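Local coordinates for protein aminotransferase (Streptomyces pactum, PDB 4ZM4) that is a class-III aminotransferase, one of a family of pyridoxal-5'-phosphate-dependent enzymes, and assembles from two chains, at residues L106-L110 against L325-R329; A134-R140 against S244-L248; K357-H361 against A372-G376; T367-A372 against A417-L423. The protein carries 1 engineered substitution. All blocks are in the same frame, centred on the assembly; numbering follows the deposited sequence.

Interaction 1: L106-L110 against L325-R329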
loop_
_atom_site.group_PDB
_atom_site.type_symbol
_atom_site.label_atom_id
_atom_site.label_comp_id
_atom_site.label_asym_id
_atom_site.label_seq_id
_atom_site.Cartn_x
_atom_site.Cartn_y
_atom_site.Cartn_z
ATOM N N LEU B 106 14.425 16.454 -0.146
ATOM C CA LEU B 106 15.068 15.703 -1.232
ATOM C C LEU B 106 14.206 15.553 -2.482
ATOM O O LEU B 106 14.690 15.720 -3.598
ATOM C CB LEU B 106 15.556 14.335 -0.729
ATOM C CG LEU B 106 16.915 14.498 -0.036
ATOM C CD1 LEU B 106 17.250 13.340 0.897
ATOM C CD2 LEU B 106 17.998 14.689 -1.094
ATOM N N ILE B 107 12.945 15.165 -2.324
ATOM C CA ILE B 107 12.051 15.031 -3.482
ATOM C C ILE B 107 11.931 16.398 -4.172
ATOM O O ILE B 107 12.104 16.481 -5.386
ATOM C CB ILE B 107 10.645 14.499 -3.084
ATOM C CG1 ILE B 107 10.746 13.030 -2.636
ATOM C CG2 ILE B 107 9.665 14.606 -4.239
ATOM C CD1 ILE B 107 9.518 12.541 -1.905
ATOM N N ALA B 108 11.691 17.463 -3.392
ATOM C CA ALA B 108 11.498 18.804 -3.966
ATOM C C ALA B 108 12.730 19.292 -4.743
ATOM O O ALA B 108 12.592 19.884 -5.809
ATOM C CB ALA B 108 11.103 19.811 -2.911
ATOM N N GLU B 109 13.909 18.981 -4.227
ATOM C CA GLU B 109 15.170 19.383 -4.857
ATOM C C GLU B 109 15.336 18.669 -6.174
ATOM O O GLU B 109 15.687 19.284 -7.167
ATOM C CB GLU B 109 16.376 19.049 -3.945
ATOM C CG GLU B 109 17.645 19.766 -4.362
ATOM C CD GLU B 109 18.930 19.200 -3.736
ATOM O OE1 GLU B 109 18.911 18.695 -2.593
ATOM O OE2 GLU B 109 19.960 19.253 -4.402
ATOM N N LEU B 110 15.081 17.362 -6.179
ATOM C CA LEU B 110 15.321 16.544 -7.347
ATOM C C LEU B 110 14.203 16.614 -8.400
ATOM O O LEU B 110 14.455 16.345 -9.584
ATOM C CB LEU B 110 15.603 15.074 -6.914
ATOM C CG LEU B 110 17.049 14.683 -6.544
ATOM C CD1 LEU B 110 17.773 15.726 -5.734
ATOM C CD2 LEU B 110 17.068 13.377 -5.799
ATOM N N LEU B 325 17.520 8.641 -2.244
ATOM C CA LEU B 325 17.616 9.897 -2.986
ATOM C C LEU B 325 18.911 10.651 -2.613
ATOM O O LEU B 325 19.483 11.330 -3.461
ATOM C CB LEU B 325 16.382 10.760 -2.777
ATOM C CG LEU B 325 15.038 10.230 -3.286
ATOM C CD1 LEU B 325 13.942 11.279 -3.203
ATOM C CD2 LEU B 325 15.156 9.725 -4.711
ATOM N N GLY B 326 19.371 10.509 -1.367
ATOM C CA GLY B 326 20.676 11.016 -0.957
ATOM C C GLY B 326 21.803 10.418 -1.751
ATOM O O GLY B 326 22.647 11.142 -2.298
ATOM N N LYS B 327 21.780 9.100 -1.894
ATOM C CA LYS B 327 22.753 8.407 -2.755
ATOM C C LYS B 327 22.735 8.878 -4.215
ATOM O O LYS B 327 23.800 9.168 -4.785
ATOM C CB LYS B 327 22.528 6.901 -2.733
ATOM C CG LYS B 327 23.436 6.126 -3.654
ATOM C CD LYS B 327 23.454 4.652 -3.305
ATOM C CE LYS B 327 24.280 3.873 -4.301
ATOM N NZ LYS B 327 24.212 2.421 -3.975
ATOM N N ILE B 328 21.546 8.941 -4.814
ATOM C CA ILE B 328 21.407 9.388 -6.219
ATOM C C ILE B 328 21.937 10.833 -6.423
ATOM O O ILE B 328 22.631 11.145 -7.399
ATOM C CB ILE B 328 19.943 9.324 -6.677
ATOM C CG1 ILE B 328 19.506 7.868 -6.837
ATOM C CG2 ILE B 328 19.736 10.098 -7.983
ATOM C CD1 ILE B 328 18.013 7.699 -7.067
ATOM N N ARG B 329 21.593 11.690 -5.475
ATOM C CA ARG B 329 22.020 13.087 -5.496
ATOM C C ARG B 329 23.540 13.208 -5.454
ATOM O O ARG B 329 24.106 14.084 -6.106
ATOM C CB ARG B 329 21.406 13.809 -4.312
ATOM C CG ARG B 329 21.701 15.303 -4.206
ATOM C CD ARG B 329 21.426 15.580 -2.725
ATOM N NE ARG B 329 21.005 16.829 -2.165
ATOM C CZ ARG B 329 20.924 17.055 -0.852
ATOM N NH1 ARG B 329 21.327 16.146 0.023
ATOM N NH2 ARG B 329 20.485 18.247 -0.404
#
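Two helix ends meet here, the last turns of helices 98-110 and 315-329, with short axes 10.7 Å apart at closest approach and N-to-C directions 33° apart. L325 is the apolar centre. Its side chain lies against L106 (CB to CB, 4.2 Å) and L110 (L325 CB to L110 CD2, 4.1 Å), while L325 CD1 reaches I107 CG1 at 3.7 Å. The CA-to-CB bond of I107 points away from 325-329; its side chain also packs on V117 and F119 of strand 116-120. One turn on, R329 lies along the more exposed side. Its CG touches L110 CD1 (4.2 Å), and L106 CD2 sits over one face of the guanidinium, 3.8 Å from R329 CZ. The edge of the same group meets E109 in a salt bridge, with R329 NH2 2.7 Å and R329 NE 2.8 Å from E109 OE1. The hydrogen bonds within it are weak, because the short ones are strongly bent and the straighter one, R329 NE to E109 OE2, is 3.5 Å long. L106 thus packs against both L325 and R329, bridging the apolar and charged parts. The chemistry is therefore layered: leucine and isoleucine packing lines the buried side, and an ion pair on the exposed side adds charge attraction more than precise hydrogen-bond geometry.

Interaction 2: A134-R140 against S244-L248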
loop_
_atom_site.group_PDB
_atom_site.type_symbol
_atom_site.label_atom_id
_atom_site.label_comp_id
_atom_site.label_asym_id
_atom_site.label_seq_id
_atom_site.Cartn_x
_atom_site.Cartn_y
_atom_site.Cartn_z
ATOM N N ALA B 134 -7.402 15.987 -7.616
ATOM C CA ALA B 134 -7.774 16.686 -8.839
ATOM C C ALA B 134 -9.310 16.907 -8.974
ATOM O O ALA B 134 -9.769 17.976 -9.429
ATOM C CB ALA B 134 -7.237 15.954 -10.063
ATOM N N ARG B 135 -10.093 15.894 -8.613
ATOM C CA ARG B 135 -11.559 16.038 -8.634
ATOM C C ARG B 135 -11.982 17.077 -7.606
ATOM O O ARG B 135 -12.814 17.956 -7.902
ATOM C CB ARG B 135 -12.246 14.693 -8.387
ATOM C CG ARG B 135 -12.019 13.667 -9.492
ATOM C CD ARG B 135 -12.621 12.317 -9.144
ATOM N NE ARG B 135 -12.957 11.551 -10.347
ATOM C CZ ARG B 135 -12.439 10.383 -10.736
ATOM N NH1 ARG B 135 -11.513 9.750 -9.992
ATOM N NH2 ARG B 135 -12.881 9.833 -11.908
ATOM N N ALA B 136 -11.426 16.994 -6.391
ATOM C CA ALA B 136 -11.791 17.942 -5.314
ATOM C C ALA B 136 -11.400 19.392 -5.660
ATOM O O ALA B 136 -12.149 20.330 -5.346
ATOM C CB ALA B 136 -11.164 17.545 -4.000
ATOM N N THR B 137 -10.258 19.555 -6.318
ATOM C CA THR B 137 -9.688 20.856 -6.593
ATOM C C THR B 137 -10.442 21.568 -7.727
ATOM O O THR B 137 -10.723 22.757 -7.649
ATOM C CB THR B 137 -8.160 20.708 -6.901
ATOM O OG1 THR B 137 -7.501 20.155 -5.767
ATOM C CG2 THR B 137 -7.494 22.056 -7.220
ATOM N N THR B 138 -10.719 20.840 -8.791
ATOM C CA THR B 138 -11.388 21.395 -9.952
ATOM C C THR B 138 -12.901 21.405 -9.788
ATOM O O THR B 138 -13.602 22.079 -10.525
ATOM C CB THR B 138 -11.082 20.556 -11.193
ATOM O OG1 THR B 138 -11.436 19.185 -10.954
ATOM C CG2 THR B 138 -9.610 20.626 -11.542
ATOM N N GLY B 139 -13.431 20.645 -8.839
ATOM C CA GLY B 139 -14.878 20.479 -8.713
ATOM C C GLY B 139 -15.449 19.700 -9.885
ATOM O O GLY B 139 -16.633 19.790 -10.168
ATOM N N ARG B 140 -14.616 18.924 -10.571
ATOM C CA ARG B 140 -15.050 18.120 -11.722
ATOM C C ARG B 140 -14.859 16.673 -11.354
ATOM O O ARG B 140 -14.323 16.377 -10.300
ATOM C CB ARG B 140 -14.241 18.481 -12.977
ATOM C CG ARG B 140 -14.260 19.970 -13.319
ATOM C CD ARG B 140 -13.259 20.302 -14.439
ATOM N NE ARG B 140 -13.180 21.727 -14.760
ATOM C CZ ARG B 140 -12.424 22.247 -15.723
ATOM N NH1 ARG B 140 -11.684 21.459 -16.491
ATOM N NH2 ARG B 140 -12.381 23.564 -15.907
ATOM N N SER B 244 -7.712 24.324 -20.418
ATOM C CA SER B 244 -9.052 23.881 -20.002
ATOM C C SER B 244 -9.262 23.900 -18.508
ATOM O O SER B 244 -10.390 23.768 -18.047
ATOM C CB SER B 244 -9.360 22.490 -20.557
ATOM O OG SER B 244 -9.601 22.544 -21.974
ATOM N N GLY B 245 -8.183 24.050 -17.745
ATOM C CA GLY B 245 -8.269 24.013 -16.289
ATOM C C GLY B 245 -8.287 22.601 -15.741
ATOM O O GLY B 245 -8.730 22.378 -14.625
ATOM N N ALA B 246 -7.823 21.638 -16.537
ATOM C CA ALA B 246 -7.662 20.258 -16.086
ATOM C C ALA B 246 -6.278 20.063 -15.510
ATOM O O ALA B 246 -5.313 20.599 -16.025
ATOM C CB ALA B 246 -7.888 19.302 -17.249
ATOM N N MET B 247 -6.155 19.284 -14.440
ATOM C CA MET B 247 -4.829 19.017 -13.856
ATOM C C MET B 247 -4.144 17.960 -14.695
ATOM O O MET B 247 -4.768 16.970 -15.094
ATOM C CB MET B 247 -4.938 18.609 -12.378
ATOM C CG MET B 247 -5.555 19.713 -11.529
ATOM S SD MET B 247 -5.466 19.428 -9.750
ATOM C CE MET B 247 -3.776 19.895 -9.400
ATOM N N LEU B 248 -2.879 18.186 -15.011
ATOM C CA LEU B 248 -2.070 17.188 -15.693
ATOM C C LEU B 248 -1.329 16.374 -14.618
ATOM O O LEU B 248 -0.607 16.952 -13.794
ATOM C CB LEU B 248 -1.082 17.840 -16.676
ATOM C CG LEU B 248 -0.118 16.904 -17.446
ATOM C CD1 LEU B 248 -0.839 15.796 -18.187
ATOM C CD2 LEU B 248 0.725 17.708 -18.421
#
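R140, just past the end of helix 123-138, reaches to the C-terminal end of helix 233-244, just before strand 247-251, where its guanidinium binds the carbonyl of S244. Both R140 NH2 (2.9 Å) and R140 NH1 (3.1 Å) donate to S244 O, which lies near the guanidinium plane, while G245 O sits over one face; R140 NH1 also donates to I212 O of the neighbouring strand 212-217. G245 leaves the helix with positive phi; a CB there would jam against the carbonyl O of S244 and lie tight against R140 NH2. At the other helix end, T138 OG1 donates to A134 O (2.6 Å) and accepts from R140 N (3.2 Å), an ST turn, and A134 O also receives T138 N at 3.1 Å. T137 OG1 is bonded to L133 O. The rest is apolar. M247 SD packs on A134 CB (3.9 Å) and T137 CB (4.1 Å), and T138 CG2 lies 4.2 Å from M247 CG. The backbone of M247 pairs with A213 and V215 in the sheet, and A136 touches L180 of the second subunit. A helix laid on a mostly parallel seven-stranded sheet in this way is characteristic of the large domain of fold-type I PLP enzymes.

Interaction 3: K357-H361 against A372-G376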
loop_
_atom_site.group_PDB
_atom_site.type_symbol
_atom_site.label_atom_id
_atom_site.label_comp_id
_atom_site.label_asym_id
_atom_site.label_seq_id
_atom_site.Cartn_x
_atom_site.Cartn_y
_atom_site.Cartn_z
ATOM N N LYS B 357 19.326 -13.800 -37.395
ATOM C CA LYS B 357 18.295 -13.447 -38.368
ATOM C C LYS B 357 16.868 -13.579 -37.795
ATOM O O LYS B 357 15.943 -14.008 -38.488
ATOM C CB LYS B 357 18.472 -14.260 -39.657
ATOM C CG LYS B 357 19.889 -14.199 -40.203
ATOM C CD LYS B 357 20.011 -14.806 -41.593
ATOM C CE LYS B 357 21.470 -14.855 -42.055
ATOM N NZ LYS B 357 21.594 -15.119 -43.517
ATOM N N ARG B 358 16.703 -13.167 -36.538
ATOM C CA ARG B 358 15.401 -13.064 -35.900
ATOM C C ARG B 358 15.015 -11.599 -35.847
ATOM O O ARG B 358 15.709 -10.819 -35.199
ATOM C CB ARG B 358 15.467 -13.592 -34.463
ATOM C CG ARG B 358 15.774 -15.064 -34.359
ATOM C CD ARG B 358 14.550 -15.881 -34.713
ATOM N NE ARG B 358 14.756 -17.305 -34.480
ATOM C CZ ARG B 358 13.817 -18.217 -34.679
ATOM N NH1 ARG B 358 12.607 -17.867 -35.102
ATOM N NH2 ARG B 358 14.091 -19.484 -34.467
ATOM N N PRO B 359 13.911 -11.212 -36.511
ATOM C CA PRO B 359 13.498 -9.833 -36.339
ATOM C C PRO B 359 13.065 -9.543 -34.895
ATOM O O PRO B 359 12.452 -10.381 -34.222
ATOM C CB PRO B 359 12.347 -9.665 -37.335
ATOM C CG PRO B 359 11.887 -11.042 -37.667
ATOM C CD PRO B 359 13.079 -11.936 -37.490
ATOM N N VAL B 360 13.397 -8.347 -34.421
ATOM C CA VAL B 360 13.136 -7.956 -33.039
ATOM C C VAL B 360 12.784 -6.458 -33.018
ATOM O O VAL B 360 13.322 -5.688 -33.800
ATOM C CB VAL B 360 14.376 -8.248 -32.193
ATOM C CG1 VAL B 360 15.508 -7.292 -32.553
ATOM C CG2 VAL B 360 14.060 -8.176 -30.717
ATOM N N HIS B 361 11.873 -6.057 -32.132
ATOM C CA HIS B 361 11.672 -4.646 -31.839
ATOM C C HIS B 361 12.198 -4.330 -30.452
ATOM O O HIS B 361 11.904 -5.058 -29.495
ATOM C CB HIS B 361 10.206 -4.247 -31.918
ATOM C CG HIS B 361 10.001 -2.761 -31.911
ATOM N ND1 HIS B 361 10.107 -2.000 -33.052
ATOM C CD2 HIS B 361 9.731 -1.894 -30.903
ATOM C CE1 HIS B 361 9.904 -0.730 -32.752
ATOM N NE2 HIS B 361 9.662 -0.639 -31.457
ATOM N N ALA B 372 11.150 -7.350 -27.914
ATOM C CA ALA B 372 10.073 -8.162 -28.400
ATOM C C ALA B 372 10.453 -8.818 -29.721
ATOM O O ALA B 372 10.876 -8.164 -30.653
ATOM C CB ALA B 372 8.814 -7.306 -28.569
ATOM N N LEU B 373 10.232 -10.119 -29.784
ATOM C CA LEU B 373 10.462 -10.926 -30.946
ATOM C C LEU B 373 9.283 -10.728 -31.893
ATOM O O LEU B 373 8.126 -10.841 -31.485
ATOM C CB LEU B 373 10.551 -12.379 -30.487
ATOM C CG LEU B 373 11.118 -13.506 -31.317
ATOM C CD1 LEU B 373 12.538 -13.245 -31.746
ATOM C CD2 LEU B 373 11.091 -14.757 -30.466
ATOM N N LEU B 374 9.569 -10.418 -33.158
ATOM C CA LEU B 374 8.531 -10.082 -34.129
ATOM C C LEU B 374 8.085 -11.257 -34.998
ATOM O O LEU B 374 8.816 -12.210 -35.193
ATOM C CB LEU B 374 9.021 -8.940 -35.025
ATOM C CG LEU B 374 9.482 -7.670 -34.322
ATOM C CD1 LEU B 374 9.829 -6.596 -35.328
ATOM C CD2 LEU B 374 8.418 -7.147 -33.361
ATOM N N LYS B 375 6.868 -11.177 -35.520
ATOM C CA LYS B 375 6.356 -12.170 -36.485
ATOM C C LYS B 375 7.172 -12.116 -37.772
ATOM O O LYS B 375 7.665 -11.060 -38.163
ATOM C CB LYS B 375 4.898 -11.873 -36.842
ATOM C CG LYS B 375 3.921 -12.048 -35.702
ATOM C CD LYS B 375 2.613 -11.349 -36.021
ATOM C CE LYS B 375 1.537 -11.700 -35.012
ATOM N NZ LYS B 375 0.361 -10.806 -35.205
ATOM N N GLY B 376 7.313 -13.244 -38.443
ATOM C CA GLY B 376 8.030 -13.284 -39.713
ATOM C C GLY B 376 7.351 -12.350 -40.702
ATOM O O GLY B 376 8.017 -11.745 -41.548
#
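Backbone hydrogen bonds set the pairing at the open end of a beta hairpin, away from its turn. H361 and A372 form an antiparallel hydrogen-bonded pair, H361 N giving to A372 O at 2.8 Å and A372 N to H361 O at 2.9 Å. V360 and L373 follow as a non-hydrogen-bonded pair, and beyond them L374 N donates almost straight to P359 O (3.1 Å), so the ladder of bonds runs on past the regular strands. A CA-H...O contact from V360 CA to A372 O (3.3 Å) supplements it. Apolar contacts fill in around the backbone. On the face carrying V360 and L373, the end of L373 bends toward the partner segment and its CD1 meets R358 CB at 4.0 Å. L374 packs between two residues, with its CB 4.1 Å from P359 CB and its CD2 3.7 Å from H361 CB, although the imidazole itself leads away, toward a weak bond from NE2 to N363. The first segment is thus engaged from R358 to H361. In the fold, the V360 and L373 face is covered by F353 of helix 334-355, which ends in a Schellman motif at K357. R398 of helix 396-408 also touches L373, while L390 and L393 of helix 387-393 pack against H361 and L374 respectively.

Interaction 4: T367-A372 against A417-L423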
loop_
_atom_site.group_PDB
_atom_site.type_symbol
_atom_site.label_atom_id
_atom_site.label_comp_id
_atom_site.label_asym_id
_atom_site.label_seq_id
_atom_site.Cartn_x
_atom_site.Cartn_y
_atom_site.Cartn_z
ATOM N N THR B 367 17.730 3.085 -18.913
ATOM C CA THR B 367 17.790 1.700 -18.485
ATOM C C THR B 367 16.419 1.015 -18.526
ATOM O O THR B 367 16.262 -0.115 -18.052
ATOM C CB THR B 367 18.381 1.627 -17.058
ATOM O OG1 THR B 367 17.783 2.622 -16.212
ATOM C CG2 THR B 367 19.864 1.860 -17.114
ATOM N N LEU B 368 15.422 1.718 -19.044
ATOM C CA LEU B 368 14.073 1.174 -19.252
ATOM C C LEU B 368 14.098 0.688 -20.692
ATOM O O LEU B 368 14.550 1.414 -21.590
ATOM C CB LEU B 368 13.073 2.282 -19.111
ATOM C CG LEU B 368 11.851 2.212 -18.240
ATOM C CD1 LEU B 368 12.128 1.640 -16.874
ATOM C CD2 LEU B 368 11.324 3.618 -18.116
ATOM N N MET B 369 13.714 -0.559 -20.914
ATOM C CA MET B 369 13.989 -1.226 -22.180
ATOM C C MET B 369 12.948 -2.332 -22.485
ATOM O O MET B 369 12.712 -3.197 -21.631
ATOM C CB MET B 369 15.390 -1.830 -22.086
ATOM C CG MET B 369 15.956 -2.361 -23.366
ATOM S SD MET B 369 17.703 -2.754 -23.101
ATOM C CE MET B 369 17.982 -3.537 -24.698
ATOM N N SER B 370 12.381 -2.316 -23.697
ATOM C CA SER B 370 11.506 -3.427 -24.195
ATOM C C SER B 370 12.216 -4.174 -25.333
ATOM O O SER B 370 12.855 -3.561 -26.192
ATOM C CB SER B 370 10.024 -3.110 -24.558
ATOM O OG SER B 370 9.864 -2.215 -25.630
ATOM N N VAL B 371 12.090 -5.495 -25.294
ATOM C CA VAL B 371 12.668 -6.405 -26.278
ATOM C C VAL B 371 11.610 -7.427 -26.667
ATOM O O VAL B 371 11.220 -8.253 -25.854
ATOM C CB VAL B 371 13.905 -7.169 -25.727
ATOM C CG1 VAL B 371 14.415 -8.182 -26.749
ATOM C CG2 VAL B 371 15.017 -6.208 -25.360
ATOM N N ALA B 372 11.150 -7.350 -27.914
ATOM C CA ALA B 372 10.073 -8.162 -28.400
ATOM C C ALA B 372 10.453 -8.818 -29.721
ATOM O O ALA B 372 10.876 -8.164 -30.653
ATOM C CB ALA B 372 8.814 -7.306 -28.569
ATOM N N ALA B 417 6.174 -10.134 -23.939
ATOM C CA ALA B 417 7.105 -9.266 -24.642
ATOM C C ALA B 417 6.929 -7.771 -24.320
ATOM O O ALA B 417 7.874 -6.997 -24.427
ATOM C CB ALA B 417 6.977 -9.507 -26.145
ATOM N N LEU B 418 5.716 -7.370 -23.977
ATOM C CA LEU B 418 5.404 -5.977 -23.670
ATOM C C LEU B 418 5.838 -5.540 -22.271
ATOM O O LEU B 418 5.796 -4.357 -21.962
ATOM C CB LEU B 418 3.911 -5.744 -23.809
ATOM C CG LEU B 418 3.313 -6.037 -25.193
ATOM C CD1 LEU B 418 1.811 -6.019 -25.108
ATOM C CD2 LEU B 418 3.787 -5.041 -26.218
ATOM N N GLU B 419 6.279 -6.463 -21.428
ATOM C CA GLU B 419 6.776 -6.104 -20.110
ATOM C C GLU B 419 8.267 -5.730 -20.170
ATOM O O GLU B 419 9.089 -6.507 -20.619
ATOM C CB GLU B 419 6.568 -7.250 -19.139
ATOM C CG GLU B 419 5.099 -7.523 -18.834
ATOM C CD GLU B 419 4.455 -6.427 -18.027
ATOM O OE1 GLU B 419 5.164 -5.563 -17.467
ATOM O OE2 GLU B 419 3.214 -6.401 -17.967
ATOM N N PRO B 420 8.617 -4.534 -19.692
ATOM C CA PRO B 420 9.978 -4.058 -19.883
ATOM C C PRO B 420 11.051 -4.779 -19.034
ATOM O O PRO B 420 10.724 -5.455 -18.053
ATOM C CB PRO B 420 9.871 -2.579 -19.500
ATOM C CG PRO B 420 8.761 -2.521 -18.509
ATOM C CD PRO B 420 7.787 -3.579 -18.924
ATOM N N TRP B 421 12.306 -4.674 -19.480
ATOM C CA TRP B 421 13.509 -4.947 -18.674
ATOM C C TRP B 421 13.875 -3.682 -17.895
ATOM O O TRP B 421 13.753 -2.550 -18.415
ATOM C CB TRP B 421 14.705 -5.242 -19.606
ATOM C CG TRP B 421 14.589 -6.454 -20.507
ATOM C CD1 TRP B 421 13.503 -7.251 -20.692
ATOM C CD2 TRP B 421 15.608 -6.962 -21.378
ATOM N NE1 TRP B 421 13.788 -8.224 -21.610
ATOM C CE2 TRP B 421 15.081 -8.078 -22.031
ATOM C CE3 TRP B 421 16.928 -6.582 -21.657
ATOM C CZ2 TRP B 421 15.826 -8.818 -22.958
ATOM C CZ3 TRP B 421 17.649 -7.301 -22.571
ATOM C CH2 TRP B 421 17.114 -8.415 -23.198
ATOM N N PHE B 422 14.393 -3.858 -16.692
ATOM C CA PHE B 422 14.814 -2.748 -15.825
ATOM C C PHE B 422 16.288 -2.877 -15.439
ATOM O O PHE B 422 16.630 -3.439 -14.391
ATOM C CB PHE B 422 13.971 -2.746 -14.551
ATOM C CG PHE B 422 12.533 -2.406 -14.786
ATOM C CD1 PHE B 422 11.604 -3.392 -14.993
ATOM C CD2 PHE B 422 12.105 -1.083 -14.786
ATOM C CE1 PHE B 422 10.272 -3.076 -15.150
ATOM C CE2 PHE B 422 10.778 -0.781 -14.972
ATOM C CZ PHE B 422 9.858 -1.773 -15.156
ATOM N N LEU B 423 17.180 -2.336 -16.269
ATOM C CA LEU B 423 18.641 -2.477 -16.005
ATOM C C LEU B 423 19.095 -1.631 -14.800
ATOM O O LEU B 423 18.390 -0.724 -14.360
ATOM C CB LEU B 423 19.465 -2.161 -17.253
ATOM C CG LEU B 423 19.002 -2.815 -18.561
ATOM C CD1 LEU B 423 19.949 -2.457 -19.688
ATOM C CD2 LEU B 423 18.891 -4.329 -18.446
HETATM O O HOH W 1 10.259 -6.554 -23.169
HETATM O O HOH W 2 11.390 -9.231 -23.386
#
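W421 sets the pattern of this buried antiparallel pairing. With chi1 in m and chi2 near 7°, its indole lies beside V371, whose t rotamer places CG2 over the six-membered ring, 3.7 Å from the centroid and 12° off the normal: a CH-pi contact. M369, extended with all three chi angles t, carries SD to 5.2 Å from the same centroid, an oblique Met-aromatic contact, and to 4.1 Å from L423 CD1. On the opposite face, L368 takes an off-well chi1 of -130°, bringing its CD1 to 3.4 Å from F422 CE2; the F422 side chain is about 5 Å from the bound P3B. T367, chi1 p, turns its hydroxyl to R258. Along the backbone, W421 N donates to M369 O (2.6 Å), M369 N to W421 O (3.2 Å) and L423 N to T367 O (3.0 Å). Beyond M369, water 2 links V371 O (2.7 Å) to W421 NE1 (3.1 Å), and water 1 accepts from V371 N (3.0 Å), with A417 O (2.7 Å) and E419 O (2.8 Å) within hydrogen-bonding reach. Where the direct ladder stops, water thus meets the V371 backbone and the indole NE1, and the packing lies in the segment that also carries E419, which touches P3B.

Interactions 3 and 4 belong together: they share A372, touch through V360 and V371, and join the three strands 360-365, 368-373 and 421-422 of one antiparallel sheet, their centres 15 Å apart. Strand 368-373 is the middle strand, paired on both edges; along the chain the segments of the two contacts alternate. Interaction 2 lies within the loop closed by interaction 1; the two are 29 Å apart between centres, and both precede the hairpin. Interactions 2 and 3 are the most distant, 43 Å between centres. Two contacts of this class-III aminotransferase chain thus lie in the small three-stranded sheet, one on the seven-stranded sheet and one between helix ends.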